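Local coordinates for protein CTP:phosphocholine Cytidylyltransferase (Streptococcus pneumoniae, PDB 1JYK) that catalyses the transfer of a cytidylyl group from CTP to phosphocholine, yielding CDP-choline and pyrophosphate, at residues T37-L42 with Y235-V240. Sequence-based numbering, arbitrary orientation.
Sequences TRLRPL and YEIDSV. Unlike the reference sequence in segment 37-42: L42 (reference Met).
CG of R38 lies between its own backbone N and carbonyl carbon (chi1 73°) and the chain then runs extended, which carries the side chain along the 237-238 backbone. One guanidinium face has D238 CA above it, toward the rim, and I237 O on the same side, too poorly angled for a hydrogen bond; guanidinium and carboxylate planes are 46° apart. The salt bridge, NE of R38 to OD1 of D238, is long at 3.5 Å; the stronger ionic partner of R38 is D127, whose OD2 pairs with NH2 and whose backbone bonds to that of I237. L39 lays CD2 against the backbone, 3.3 Å from S239 N, with I237 CG2 at 4.0 Å.

V240 makes the second apolar patch. Its CG2 reaches L42 CG at 3.7 Å and P41 CD at 4.1 Å; the proline follows a cis peptide bond. With no direct hydrogen bond joining the segments, one water bridges them: it donates to R38 O (2.6 Å) and R40 O (2.8 Å) and accepts from V240 N (2.9 Å).

The example illustrates how a nucleotidyltransferase loop can dock onto a helix start. S239 is the N-cap of helix 240-250, its OG bonded to D242 N, and L42 also packs on Y243. Segment 37-42 lies in the loop after strand 27-32, while strand 234-236, paired antiparallel with 128-130, leads into the C-terminal helix.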
ATOM      1  N   THR A  37       2.547 -10.093  11.936  1.00 21.97           N
ATOM      2  CA  THR A  37       2.559 -11.382  12.624  1.00 23.46           C
ATOM      3  C   THR A  37       2.800 -12.583  11.711  1.00 23.81           C
ATOM      4  O   THR A  37       3.536 -13.508  12.074  1.00 23.82           O
ATOM      5  CB  THR A  37       1.232 -11.603  13.364  1.00 24.89           C
ATOM      6  OG1 THR A  37       0.996 -10.498  14.245  1.00 26.44           O
ATOM      7  CG2 THR A  37       1.274 -12.894  14.164  1.00 25.39           C
ATOM      8  N   ARG A  38       2.181 -12.571  10.534  1.00 23.96           N
ATOM      9  CA  ARG A  38       2.322 -13.670   9.580  1.00 25.25           C
ATOM     10  C   ARG A  38       3.761 -13.869   9.079  1.00 24.48           C
ATOM     11  O   ARG A  38       4.087 -14.919   8.517  1.00 23.66           O
ATOM     12  CB  ARG A  38       1.394 -13.441   8.380  1.00 27.60           C
ATOM     13  CG  ARG A  38       1.874 -12.338   7.446  1.00 32.41           C
ATOM     14  CD  ARG A  38       1.085 -12.288   6.143  1.00 37.41           C
ATOM     15  NE  ARG A  38       1.469 -11.204   5.224  1.00 44.05           N
ATOM     16  CZ  ARG A  38       2.421 -10.286   5.428  1.00 47.85           C
ATOM     17  NH1 ARG A  38       3.148 -10.267   6.541  1.00 50.09           N
ATOM     18  NH2 ARG A  38       2.651  -9.367   4.498  1.00 48.14           N
ATOM     19  N   LEU A  39       4.618 -12.874   9.286  1.00 22.90           N
ATOM     20  CA  LEU A  39       5.994 -12.979   8.825  1.00 22.27           C
ATOM     21  C   LEU A  39       6.933 -13.548   9.873  1.00 23.23           C
ATOM     22  O   LEU A  39       8.141 -13.611   9.654  1.00 22.11           O
ATOM     23  CB  LEU A  39       6.507 -11.614   8.368  1.00 22.62           C
ATOM     24  CG  LEU A  39       5.781 -10.995   7.175  1.00 23.27           C
ATOM     25  CD1 LEU A  39       6.442  -9.681   6.805  1.00 23.62           C
ATOM     26  CD2 LEU A  39       5.808 -11.957   6.001  1.00 23.00           C
ATOM     27  N   ARG A  40       6.385 -13.966  11.009  1.00 24.54           N
ATOM     28  CA  ARG A  40       7.206 -14.538  12.075  1.00 26.86           C
ATOM     29  C   ARG A  40       8.148 -15.604  11.504  1.00 25.05           C
ATOM     30  O   ARG A  40       7.767 -16.364  10.613  1.00 25.77           O
ATOM     31  CB  ARG A  40       6.308 -15.145  13.160  1.00 30.81           C
ATOM     32  CG  ARG A  40       6.485 -16.650  13.388  1.00 39.28           C
ATOM     33  CD  ARG A  40       7.587 -16.964  14.420  1.00 43.28           C
ATOM     34  NE  ARG A  40       7.667 -15.971  15.494  1.00 48.87           N
ATOM     35  CZ  ARG A  40       8.623 -15.928  16.423  1.00 49.54           C
ATOM     36  NH1 ARG A  40       9.597 -16.824  16.428  1.00 51.08           N
ATOM     37  NH2 ARG A  40       8.600 -14.987  17.355  1.00 49.81           N
ATOM     38  N   PRO A  41       9.389 -15.692  12.019  1.00 23.42           N
ATOM     39  CA  PRO A  41      10.058 -14.917  13.077  1.00 22.05           C
ATOM     40  C   PRO A  41      10.676 -13.572  12.659  1.00 20.71           C
ATOM     41  O   PRO A  41      11.294 -12.890  13.478  1.00 19.82           O
ATOM     42  CB  PRO A  41      11.141 -15.870  13.554  1.00 22.23           C
ATOM     43  CG  PRO A  41      11.573 -16.534  12.266  1.00 22.09           C
ATOM     44  CD  PRO A  41      10.287 -16.731  11.476  1.00 22.48           C
ATOM     45  N   LEU A  42      10.521 -13.197  11.395  1.00 18.85           N
ATOM     46  CA  LEU A  42      11.104 -11.958  10.889  1.00 18.25           C
ATOM     47  C   LEU A  42      10.674 -10.686  11.608  1.00 17.70           C
ATOM     48  O   LEU A  42      11.448  -9.724  11.697  1.00 16.47           O
ATOM     49  CB  LEU A  42      10.779 -11.795   9.403  1.00 16.67           C
ATOM     50  CG  LEU A  42      11.316 -12.863   8.456  1.00 15.96           C
ATOM     51  CD1 LEU A  42      10.635 -12.714   7.103  1.00 16.25           C
ATOM     52  CD2 LEU A  42      12.825 -12.724   8.334  1.00 17.50           C
ATOM     53  N   TYR A 235       6.775  -8.325  -5.720  1.00 22.01           N
ATOM     54  CA  TYR A 235       6.960  -9.623  -5.101  1.00 21.52           C
ATOM     55  C   TYR A 235       6.431  -9.517  -3.683  1.00 22.45           C
ATOM     56  O   TYR A 235       6.987  -8.791  -2.866  1.00 22.19           O
ATOM     57  CB  TYR A 235       8.433 -10.004  -5.086  1.00 21.46           C
ATOM     58  CG  TYR A 235       8.698 -11.390  -4.553  1.00 22.24           C
ATOM     59  CD1 TYR A 235       9.191 -12.392  -5.386  1.00 22.35           C
ATOM     60  CD2 TYR A 235       8.499 -11.692  -3.207  1.00 22.43           C
ATOM     61  CE1 TYR A 235       9.483 -13.659  -4.889  1.00 23.41           C
ATOM     62  CE2 TYR A 235       8.786 -12.953  -2.701  1.00 22.58           C
ATOM     63  CZ  TYR A 235       9.281 -13.931  -3.548  1.00 23.28           C
ATOM     64  OH  TYR A 235       9.588 -15.178  -3.055  1.00 25.47           O
ATOM     65  N   GLU A 236       5.348 -10.236  -3.406  1.00 23.42           N
ATOM     66  CA  GLU A 236       4.714 -10.222  -2.094  1.00 24.02           C
ATOM     67  C   GLU A 236       5.451 -11.060  -1.072  1.00 22.25           C
ATOM     68  O   GLU A 236       5.834 -12.195  -1.350  1.00 24.16           O
ATOM     69  CB  GLU A 236       3.284 -10.749  -2.193  1.00 27.03           C
ATOM     70  CG  GLU A 236       2.454 -10.097  -3.269  1.00 34.14           C
ATOM     71  CD  GLU A 236       2.770 -10.618  -4.664  1.00 38.51           C
ATOM     72  OE1 GLU A 236       3.651 -11.501  -4.806  1.00 38.43           O
ATOM     73  OE2 GLU A 236       2.126 -10.133  -5.622  1.00 42.50           O
ATOM     74  N   ILE A 237       5.654 -10.496   0.110  1.00 21.08           N
ATOM     75  CA  ILE A 237       6.308 -11.223   1.188  1.00 20.78           C
ATOM     76  C   ILE A 237       5.209 -11.458   2.220  1.00 21.41           C
ATOM     77  O   ILE A 237       4.955 -10.617   3.079  1.00 21.24           O
ATOM     78  CB  ILE A 237       7.467 -10.408   1.802  1.00 19.84           C
ATOM     79  CG1 ILE A 237       8.420  -9.962   0.687  1.00 19.52           C
ATOM     80  CG2 ILE A 237       8.216 -11.257   2.826  1.00 19.34           C
ATOM     81  CD1 ILE A 237       9.722  -9.383   1.170  1.00 18.96           C
ATOM     82  N   ASP A 238       4.547 -12.606   2.106  1.00 21.83           N
ATOM     83  CA  ASP A 238       3.445 -12.950   2.993  1.00 23.22           C
ATOM     84  C   ASP A 238       3.825 -13.947   4.072  1.00 21.97           C
ATOM     85  O   ASP A 238       3.014 -14.251   4.944  1.00 21.87           O
ATOM     86  CB  ASP A 238       2.277 -13.530   2.183  1.00 27.19           C
ATOM     87  CG  ASP A 238       1.591 -12.490   1.315  1.00 31.35           C
ATOM     88  OD1 ASP A 238       1.594 -11.301   1.698  1.00 33.55           O
ATOM     89  OD2 ASP A 238       1.048 -12.865   0.248  1.00 31.63           O
ATOM     90  N   SER A 239       5.045 -14.470   4.005  1.00 21.05           N
ATOM     91  CA  SER A 239       5.517 -15.446   4.982  1.00 20.09           C
ATOM     92  C   SER A 239       7.033 -15.434   4.980  1.00 19.66           C
ATOM     93  O   SER A 239       7.640 -14.888   4.061  1.00 20.18           O
ATOM     94  CB  SER A 239       5.035 -16.842   4.598  1.00 19.87           C
ATOM     95  OG  SER A 239       5.658 -17.273   3.398  1.00 18.97           O
ATOM     96  N   VAL A 240       7.651 -16.032   5.996  1.00 18.73           N
ATOM     97  CA  VAL A 240       9.109 -16.068   6.032  1.00 19.26           C
ATOM     98  C   VAL A 240       9.578 -16.940   4.861  1.00 19.10           C
ATOM     99  O   VAL A 240      10.694 -16.805   4.373  1.00 19.32           O
ATOM    100  CB  VAL A 240       9.640 -16.622   7.382  1.00 17.97           C
ATOM    101  CG1 VAL A 240       9.257 -18.076   7.547  1.00 18.97           C
ATOM    102  CG2 VAL A 240      11.147 -16.457   7.451  1.00 19.22           C
TER
HETATM  103  O   HOH W   1       6.087 -16.645   8.388  1.00 25.77           O